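Local coordinates for uncharacterized protein (Capnocytophaga ochracea, PDB 4W9R), which is of unknown function but belongs to the putative esterase family of the alpha/beta-hydrolase superfamily, at residues R170-M175 / E206-D211; G118-E123 / M143-N148. All coordinates share one frame; numbering follows the deposited sequence.

Contact 1 of 2, residues R170-M175 / E206-D211; sequences RLFYYM and EYHFVD
The last beta-alpha-beta unit of the alpha/beta-hydrolase sheet supplies this contact: strand 171-180 leads through helix 183-196 to strand 205-213, the outermost strand of the sheet at this end within the chain. The two strands run parallel, with axes 4.7 Å apart. E206 N bonds to L171 O, Y173 N to E206 O, H208 N to Y173 O, M175 N to H208 O and V210 N to M175 O, each donor lying nearly along the axis of its carbonyl. Y173, M175, Y207 and F209 face helix 183-196. Y173 and Y207, both with CG anti to the backbone N, lie side by side and point the same way; CD2 of Y173 comes 3.5 Å from CE2 of Y207, and the nearly parallel rings are slid so far apart that they barely overlap. Their hydroxyls reach N130 and E193. Next along, M175 stretches out beside F209, its CG 3.8 Å from F209 CD1. The other face, under helix 217-232, carries F172, Y174, E206, H208 and V210. Here Y174 lays CE2 3.5 Å from V210 CG2, while its hydroxyl bonds to Q227. Where the two strands begin, the extended E206 brings its carboxylate to the edge of the F172 ring, the two planes 82° apart. Each oxygen of that carboxylate is held. The extended R170 gives a salt bridge from NH2 to E206 OE1, 2.9 Å long and made from above the carboxylate plane, and H208 NE2 donates within its ring plane to the anti lone pair of E206 OE2 at 3.0 Å.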
ATOM      1  N   ARG B 170       7.910 -17.818  18.109  1.00 58.11           N
ATOM      2  CA  ARG B 170       8.014 -17.461  16.698  1.00 50.34           C
ATOM      3  C   ARG B 170       8.565 -16.055  16.494  1.00 46.82           C
ATOM      4  O   ARG B 170       8.258 -15.137  17.256  1.00 39.55           O
ATOM      5  CB  ARG B 170       6.648 -17.589  16.018  1.00 44.39           C
ATOM      6  CG  ARG B 170       6.640 -17.228  14.536  1.00 45.72           C
ATOM      7  CD  ARG B 170       5.294 -17.535  13.909  1.00 48.51           C
ATOM      8  NE  ARG B 170       5.231 -17.166  12.496  1.00 45.55           N
ATOM      9  CZ  ARG B 170       4.608 -16.088  12.033  1.00 46.72           C
ATOM     10  NH1 ARG B 170       3.990 -15.264  12.869  1.00 45.87           N
ATOM     11  NH2 ARG B 170       4.599 -15.833  10.732  1.00 46.82           N
ATOM     12  N   LEU B 171       9.374 -15.894  15.452  1.00 42.12           N
ATOM     13  CA  LEU B 171       9.863 -14.582  15.059  1.00 36.66           C
ATOM     14  C   LEU B 171       9.692 -14.375  13.561  1.00 39.24           C
ATOM     15  O   LEU B 171      10.269 -15.107  12.755  1.00 42.42           O
ATOM     16  CB  LEU B 171      11.331 -14.407  15.447  1.00 37.15           C
ATOM     17  CG  LEU B 171      11.982 -13.123  14.927  1.00 37.33           C
ATOM     18  CD1 LEU B 171      11.235 -11.892  15.429  1.00 25.02           C
ATOM     19  CD2 LEU B 171      13.448 -13.066  15.318  1.00 32.03           C
ATOM     20  N   PHE B 172       8.893 -13.379  13.196  1.00 32.99           N
ATOM     21  CA  PHE B 172       8.734 -13.006  11.797  1.00 35.34           C
ATOM     22  C   PHE B 172       9.571 -11.770  11.499  1.00 34.03           C
ATOM     23  O   PHE B 172       9.306 -10.691  12.030  1.00 35.95           O
ATOM     24  CB  PHE B 172       7.264 -12.750  11.463  1.00 29.69           C
ATOM     25  CG  PHE B 172       7.026 -12.374  10.027  1.00 36.84           C
ATOM     26  CD1 PHE B 172       6.823 -13.352   9.066  1.00 40.05           C
ATOM     27  CD2 PHE B 172       7.004 -11.043   9.636  1.00 26.90           C
ATOM     28  CE1 PHE B 172       6.605 -13.011   7.743  1.00 38.41           C
ATOM     29  CE2 PHE B 172       6.787 -10.697   8.313  1.00 32.27           C
ATOM     30  CZ  PHE B 172       6.587 -11.683   7.367  1.00 37.86           C
ATOM     31  N   TYR B 173      10.582 -11.929  10.651  1.00 23.18           N
ATOM     32  CA  TYR B 173      11.442 -10.810  10.293  1.00 22.26           C
ATOM     33  C   TYR B 173      11.340 -10.481   8.810  1.00 27.98           C
ATOM     34  O   TYR B 173      11.488 -11.358   7.958  1.00 25.11           O
ATOM     35  CB  TYR B 173      12.897 -11.103  10.662  1.00 18.82           C
ATOM     36  CG  TYR B 173      13.837  -9.963  10.346  1.00 36.86           C
ATOM     37  CD1 TYR B 173      13.943  -8.870  11.197  1.00 31.07           C
ATOM     38  CD2 TYR B 173      14.612  -9.972   9.193  1.00 27.07           C
ATOM     39  CE1 TYR B 173      14.795  -7.822  10.911  1.00 35.57           C
ATOM     40  CE2 TYR B 173      15.469  -8.928   8.899  1.00 29.80           C
ATOM     41  CZ  TYR B 173      15.557  -7.856   9.761  1.00 39.61           C
ATOM     42  OH  TYR B 173      16.408  -6.814   9.473  1.00 41.67           O
ATOM     43  N   TYR B 174      11.093  -9.210   8.512  1.00 24.21           N
ATOM     44  CA  TYR B 174      10.989  -8.749   7.133  1.00 25.19           C
ATOM     45  C   TYR B 174      11.832  -7.502   6.908  1.00 29.27           C
ATOM     46  O   TYR B 174      11.648  -6.490   7.584  1.00 22.97           O
ATOM     47  CB  TYR B 174       9.530  -8.467   6.767  1.00 25.77           C
ATOM     48  CG  TYR B 174       9.327  -8.013   5.338  1.00 28.04           C
ATOM     49  CD1 TYR B 174       9.345  -6.665   5.003  1.00 34.08           C
ATOM     50  CD2 TYR B 174       9.117  -8.934   4.324  1.00 34.45           C
ATOM     51  CE1 TYR B 174       9.160  -6.249   3.696  1.00 34.54           C
ATOM     52  CE2 TYR B 174       8.929  -8.527   3.015  1.00 39.29           C
ATOM     53  CZ  TYR B 174       8.951  -7.186   2.707  1.00 40.30           C
ATOM     54  OH  TYR B 174       8.765  -6.783   1.404  1.00 42.61           O
HETATM   55  N   MSE B 175      12.751  -7.576   5.952  1.00 32.20           N
HETATM   56  CA  MSE B 175      13.560  -6.420   5.590  1.00 26.97           C
HETATM   57  C   MSE B 175      13.452  -6.123   4.099  1.00 33.52           C
HETATM   58  O   MSE B 175      13.538  -7.028   3.269  1.00 43.19           O
HETATM   59  CB  MSE B 175      15.021  -6.639   5.978  1.00 27.32           C
HETATM   60  CG  MSE B 175      15.966  -5.581   5.429  1.00 32.90           C
HETATM   61 SE   MSE B 175      17.813  -5.870   5.974  1.00 71.08          SE
HETATM   62  CE  MSE B 175      18.677  -4.537   4.845  1.00 68.21           C
ATOM     63  N   GLU B 206      10.943 -17.048  10.919  1.00 40.37           N
ATOM     64  CA  GLU B 206      10.568 -16.890   9.521  1.00 38.67           C
ATOM     65  C   GLU B 206      11.217 -15.622   8.977  1.00 42.69           C
ATOM     66  O   GLU B 206      10.855 -14.511   9.364  1.00 43.54           O
ATOM     67  CB  GLU B 206       9.048 -16.836   9.370  1.00 39.46           C
ATOM     68  CG  GLU B 206       8.562 -16.752   7.932  1.00 52.65           C
ATOM     69  CD  GLU B 206       7.049 -16.814   7.830  1.00 60.68           C
ATOM     70  OE1 GLU B 206       6.400 -17.178   8.836  1.00 61.71           O
ATOM     71  OE2 GLU B 206       6.510 -16.500   6.748  1.00 52.45           O
ATOM     72  N   TYR B 207      12.182 -15.798   8.080  1.00 42.97           N
ATOM     73  CA  TYR B 207      13.004 -14.694   7.595  1.00 34.03           C
ATOM     74  C   TYR B 207      12.664 -14.310   6.159  1.00 34.70           C
ATOM     75  O   TYR B 207      12.612 -15.163   5.273  1.00 39.56           O
ATOM     76  CB  TYR B 207      14.487 -15.062   7.700  1.00 20.06           C
ATOM     77  CG  TYR B 207      15.444 -13.994   7.217  1.00 33.68           C
ATOM     78  CD1 TYR B 207      15.790 -13.896   5.874  1.00 34.22           C
ATOM     79  CD2 TYR B 207      16.018 -13.095   8.107  1.00 35.70           C
ATOM     80  CE1 TYR B 207      16.661 -12.924   5.429  1.00 36.51           C
ATOM     81  CE2 TYR B 207      16.899 -12.123   7.671  1.00 35.79           C
ATOM     82  CZ  TYR B 207      17.217 -12.043   6.332  1.00 40.33           C
ATOM     83  OH  TYR B 207      18.090 -11.081   5.888  1.00 46.17           O
ATOM     84  N   HIS B 208      12.449 -13.018   5.931  1.00 35.46           N
ATOM     85  CA  HIS B 208      12.180 -12.516   4.589  1.00 29.09           C
ATOM     86  C   HIS B 208      12.980 -11.257   4.283  1.00 29.11           C
ATOM     87  O   HIS B 208      12.880 -10.259   4.996  1.00 37.04           O
ATOM     88  CB  HIS B 208      10.686 -12.233   4.408  1.00 22.09           C
ATOM     89  CG  HIS B 208       9.826 -13.456   4.468  1.00 32.85           C
ATOM     90  ND1 HIS B 208       9.748 -14.360   3.431  1.00 37.08           N
ATOM     91  CD2 HIS B 208       9.005 -13.922   5.438  1.00 30.67           C
ATOM     92  CE1 HIS B 208       8.916 -15.333   3.761  1.00 42.83           C
ATOM     93  NE2 HIS B 208       8.452 -15.091   4.974  1.00 39.84           N
ATOM     94  N   PHE B 209      13.777 -11.310   3.223  1.00 27.45           N
ATOM     95  CA  PHE B 209      14.459 -10.123   2.724  1.00 26.58           C
ATOM     96  C   PHE B 209      14.110  -9.879   1.262  1.00 30.10           C
ATOM     97  O   PHE B 209      14.438 -10.683   0.391  1.00 40.23           O
ATOM     98  CB  PHE B 209      15.974 -10.247   2.880  1.00 25.94           C
ATOM     99  CG  PHE B 209      16.741  -9.201   2.123  1.00 32.99           C
ATOM    100  CD1 PHE B 209      16.655  -7.865   2.481  1.00 32.36           C
ATOM    101  CD2 PHE B 209      17.545  -9.551   1.050  1.00 34.65           C
ATOM    102  CE1 PHE B 209      17.357  -6.898   1.784  1.00 39.58           C
ATOM    103  CE2 PHE B 209      18.254  -8.589   0.350  1.00 26.33           C
ATOM    104  CZ  PHE B 209      18.158  -7.261   0.718  1.00 35.00           C
ATOM    105  N   VAL B 210      13.447  -8.760   1.000  1.00 32.31           N
ATOM    106  CA  VAL B 210      13.030  -8.425  -0.352  1.00 32.31           C
ATOM    107  C   VAL B 210      13.812  -7.229  -0.878  1.00 33.36           C
ATOM    108  O   VAL B 210      13.750  -6.134  -0.320  1.00 26.04           O
ATOM    109  CB  VAL B 210      11.523  -8.123  -0.420  1.00 23.90           C
ATOM    110  CG1 VAL B 210      11.118  -7.770  -1.840  1.00 19.17           C
ATOM    111  CG2 VAL B 210      10.728  -9.313   0.083  1.00 30.73           C
ATOM    112  N   ASP B 211      14.554  -7.449  -1.956  1.00 30.88           N
ATOM    113  CA  ASP B 211      15.306  -6.382  -2.595  1.00 34.07           C
ATOM    114  C   ASP B 211      14.512  -5.818  -3.767  1.00 39.94           C
ATOM    115  O   ASP B 211      14.293  -6.506  -4.764  1.00 45.21           O
ATOM    116  CB  ASP B 211      16.670  -6.896  -3.067  1.00 40.64           C
ATOM    117  CG  ASP B 211      17.465  -5.848  -3.821  1.00 51.44           C
ATOM    118  OD1 ASP B 211      17.214  -4.642  -3.617  1.00 55.79           O
ATOM    119  OD2 ASP B 211      18.350  -6.230  -4.614  1.00 58.96           O
TER

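Contact 2 of 2, residues G118-E123 / M143-N148; sequences GVIASE and MIVSLN
G118-E123 and M143-N148 run parallel in the middle of the sheet, packing most closely where G118 faces M143, their CA atoms 4.2 Å apart. M143 bends at chi3 (82°) and curls CE to 3.6 Å from G118 CA; a beta carbon on G118 would run into that methyl. On the same face I120 lies alongside V145, CG1 4.0 Å from V145 CB, and sets CG2 near L147 CD1, with helices 43-59 and 217-232 over them. The opposite face is looser: V119 and I144 meet through their CG1 atoms, but A121 CA and S146 CA stand 5.6 Å apart, and S146 OG hydrogen-bonds to G126 O. Nearly all is buried; E123, partly exposed, marks the more open end. Its NH bonds to L147 O at 3.1 Å, and its side chain folds back at chi2 so that OE1 accepts from S122 OG at 2.6 Å. OE2 takes N148 ND2 on its anti lone pair at 3.1 Å and forms a salt bridge with K221, while N148 OD1 bonds to N182. An alanine in place of E123 would remove the carboxylate that S122, N148 and K221 share, and would probably loosen this strand end. With phi 57° and psi -130° where strand 116-122 gives way to helix 123-128, E123 has the backbone of a nucleophile elbow, the strand-turn-helix corner of alpha/beta hydrolases, with a glutamate apparently occupying the usual nucleophile position.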
ATOM      1  N   GLY B 118       3.877  -6.713  17.011  1.00 22.65           N
ATOM      2  CA  GLY B 118       4.828  -6.358  15.973  1.00 20.15           C
ATOM      3  C   GLY B 118       5.368  -4.942  16.053  1.00 31.21           C
ATOM      4  O   GLY B 118       4.849  -4.104  16.791  1.00 33.73           O
ATOM      5  N   VAL B 119       6.406  -4.671  15.269  1.00 26.16           N
ATOM      6  CA  VAL B 119       6.955  -3.325  15.162  1.00 21.42           C
ATOM      7  C   VAL B 119       7.342  -3.021  13.714  1.00 30.65           C
ATOM      8  O   VAL B 119       8.006  -3.819  13.051  1.00 26.68           O
ATOM      9  CB  VAL B 119       8.179  -3.128  16.093  1.00 25.08           C
ATOM     10  CG1 VAL B 119       9.251  -4.178  15.824  1.00 21.27           C
ATOM     11  CG2 VAL B 119       8.746  -1.723  15.944  1.00 27.21           C
ATOM     12  N   ILE B 120       6.907  -1.865  13.224  1.00 26.52           N
ATOM     13  CA  ILE B 120       7.218  -1.441  11.867  1.00 17.87           C
ATOM     14  C   ILE B 120       7.961  -0.113  11.894  1.00 27.12           C
ATOM     15  O   ILE B 120       7.522   0.839  12.541  1.00 30.64           O
ATOM     16  CB  ILE B 120       5.948  -1.295  11.008  1.00 21.74           C
ATOM     17  CG1 ILE B 120       5.174  -2.613  10.969  1.00 28.18           C
ATOM     18  CG2 ILE B 120       6.303  -0.845   9.598  1.00 21.77           C
ATOM     19  CD1 ILE B 120       3.910  -2.549  10.140  1.00 27.99           C
ATOM     20  N   ALA B 121       9.088  -0.053  11.194  1.00 17.59           N
ATOM     21  CA  ALA B 121       9.891   1.162  11.162  1.00 23.07           C
ATOM     22  C   ALA B 121      10.653   1.295   9.849  1.00 25.38           C
ATOM     23  O   ALA B 121      10.840   0.316   9.126  1.00 32.90           O
ATOM     24  CB  ALA B 121      10.853   1.185  12.337  1.00 19.66           C
ATOM     25  N   SER B 122      11.088   2.514   9.547  1.00 17.85           N
ATOM     26  CA  SER B 122      11.843   2.773   8.328  1.00 18.40           C
ATOM     27  C   SER B 122      13.080   3.628   8.599  1.00 26.57           C
ATOM     28  O   SER B 122      13.173   4.288   9.635  1.00 27.04           O
ATOM     29  CB  SER B 122      10.955   3.454   7.281  1.00 20.25           C
ATOM     30  OG  SER B 122      10.568   4.751   7.697  1.00 22.34           O
ATOM     31  N   GLU B 123      14.022   3.599   7.657  1.00 18.50           N
ATOM     32  CA  GLU B 123      15.271   4.360   7.751  1.00 21.19           C
ATOM     33  C   GLU B 123      16.052   4.026   9.023  1.00 26.97           C
ATOM     34  O   GLU B 123      16.285   2.855   9.321  1.00 34.14           O
ATOM     35  CB  GLU B 123      14.993   5.864   7.674  1.00 25.37           C
ATOM     36  CG  GLU B 123      14.635   6.364   6.276  1.00 25.20           C
ATOM     37  CD  GLU B 123      13.217   6.013   5.860  1.00 40.37           C
ATOM     38  OE1 GLU B 123      12.273   6.378   6.593  1.00 45.60           O
ATOM     39  OE2 GLU B 123      13.048   5.374   4.800  1.00 37.01           O
HETATM   40  N   MSE B 143       7.249  -9.788  15.725  1.00 32.13           N
HETATM   41  CA  MSE B 143       7.229  -9.368  14.333  1.00 27.20           C
HETATM   42  C   MSE B 143       8.047  -8.096  14.155  1.00 32.33           C
HETATM   43  O   MSE B 143       7.775  -7.077  14.790  1.00 36.18           O
HETATM   44  CB  MSE B 143       5.792  -9.144  13.859  1.00 32.24           C
HETATM   45  CG  MSE B 143       5.672  -8.769  12.390  1.00 53.23           C
HETATM   46 SE   MSE B 143       3.881  -8.157  11.904  1.00 78.19          SE
HETATM   47  CE  MSE B 143       3.999  -6.302  12.496  1.00 54.09           C
ATOM     48  N   ILE B 144       9.059  -8.162  13.298  1.00 30.28           N
ATOM     49  CA  ILE B 144       9.897  -7.004  13.024  1.00 28.87           C
ATOM     50  C   ILE B 144       9.930  -6.712  11.529  1.00 31.61           C
ATOM     51  O   ILE B 144      10.360  -7.546  10.731  1.00 30.23           O
ATOM     52  CB  ILE B 144      11.333  -7.209  13.539  1.00 25.49           C
ATOM     53  CG1 ILE B 144      11.323  -7.470  15.046  1.00 32.17           C
ATOM     54  CG2 ILE B 144      12.195  -5.998  13.211  1.00 25.22           C
ATOM     55  CD1 ILE B 144      12.693  -7.702  15.638  1.00 32.87           C
ATOM     56  N   VAL B 145       9.452  -5.532  11.154  1.00 29.32           N
ATOM     57  CA  VAL B 145       9.470  -5.114   9.761  1.00 27.92           C
ATOM     58  C   VAL B 145      10.389  -3.914   9.583  1.00 25.62           C
ATOM     59  O   VAL B 145      10.089  -2.813  10.048  1.00 25.75           O
ATOM     60  CB  VAL B 145       8.057  -4.764   9.258  1.00 24.81           C
ATOM     61  CG1 VAL B 145       8.103  -4.360   7.797  1.00 19.89           C
ATOM     62  CG2 VAL B 145       7.120  -5.945   9.458  1.00 18.27           C
ATOM     63  N   SER B 146      11.509  -4.134   8.903  1.00 24.31           N
ATOM     64  CA  SER B 146      12.495  -3.085   8.683  1.00 21.07           C
ATOM     65  C   SER B 146      12.460  -2.622   7.231  1.00 31.02           C
ATOM     66  O   SER B 146      12.861  -3.355   6.327  1.00 43.13           O
ATOM     67  CB  SER B 146      13.892  -3.588   9.057  1.00 22.64           C
ATOM     68  OG  SER B 146      14.868  -2.578   8.881  1.00 37.95           O
ATOM     69  N   LEU B 147      11.989  -1.400   7.013  1.00 30.63           N
ATOM     70  CA  LEU B 147      11.797  -0.885   5.662  1.00 21.99           C
ATOM     71  C   LEU B 147      12.834   0.170   5.310  1.00 29.32           C
ATOM     72  O   LEU B 147      12.883   1.224   5.934  1.00 31.90           O
ATOM     73  CB  LEU B 147      10.394  -0.303   5.516  1.00 17.36           C
ATOM     74  CG  LEU B 147       9.251  -1.258   5.857  1.00 29.07           C
ATOM     75  CD1 LEU B 147       7.933  -0.510   5.854  1.00 31.55           C
ATOM     76  CD2 LEU B 147       9.218  -2.421   4.877  1.00 17.28           C
ATOM     77  N   ASN B 148      13.648  -0.115   4.298  1.00 28.89           N
ATOM     78  CA  ASN B 148      14.732   0.776   3.895  1.00 20.84           C
ATOM     79  C   ASN B 148      15.592   1.217   5.080  1.00 22.78           C
ATOM     80  O   ASN B 148      15.698   2.406   5.366  1.00 33.24           O
ATOM     81  CB  ASN B 148      14.169   2.007   3.177  1.00 17.25           C
ATOM     82  CG  ASN B 148      15.257   2.907   2.621  1.00 29.27           C
ATOM     83  OD1 ASN B 148      16.206   2.439   1.993  1.00 34.09           O
ATOM     84  ND2 ASN B 148      15.139   4.204   2.879  1.00 21.67           N
TER

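Both contacts join parallel strands of one sheet and sit side by side in it, their centres about 10 Å apart: strands 143-149 and 171-180 are neighbours, linked by probable hydrogen bonds from I144 N to F172 O and from S146 N to Y174 O. Contact 2 is interior, with mostly aliphatic side chains, helices 43-59 and 217-232 over one face, and its charge gathered at the strand ends. Contact 1 takes in the outermost strand, so it is only partly buried; aromatic rings predominate, and its charged group lies near the strand starts. Helix 217-232 reaches both, touching F172 and Y174 as well as M143 and L147.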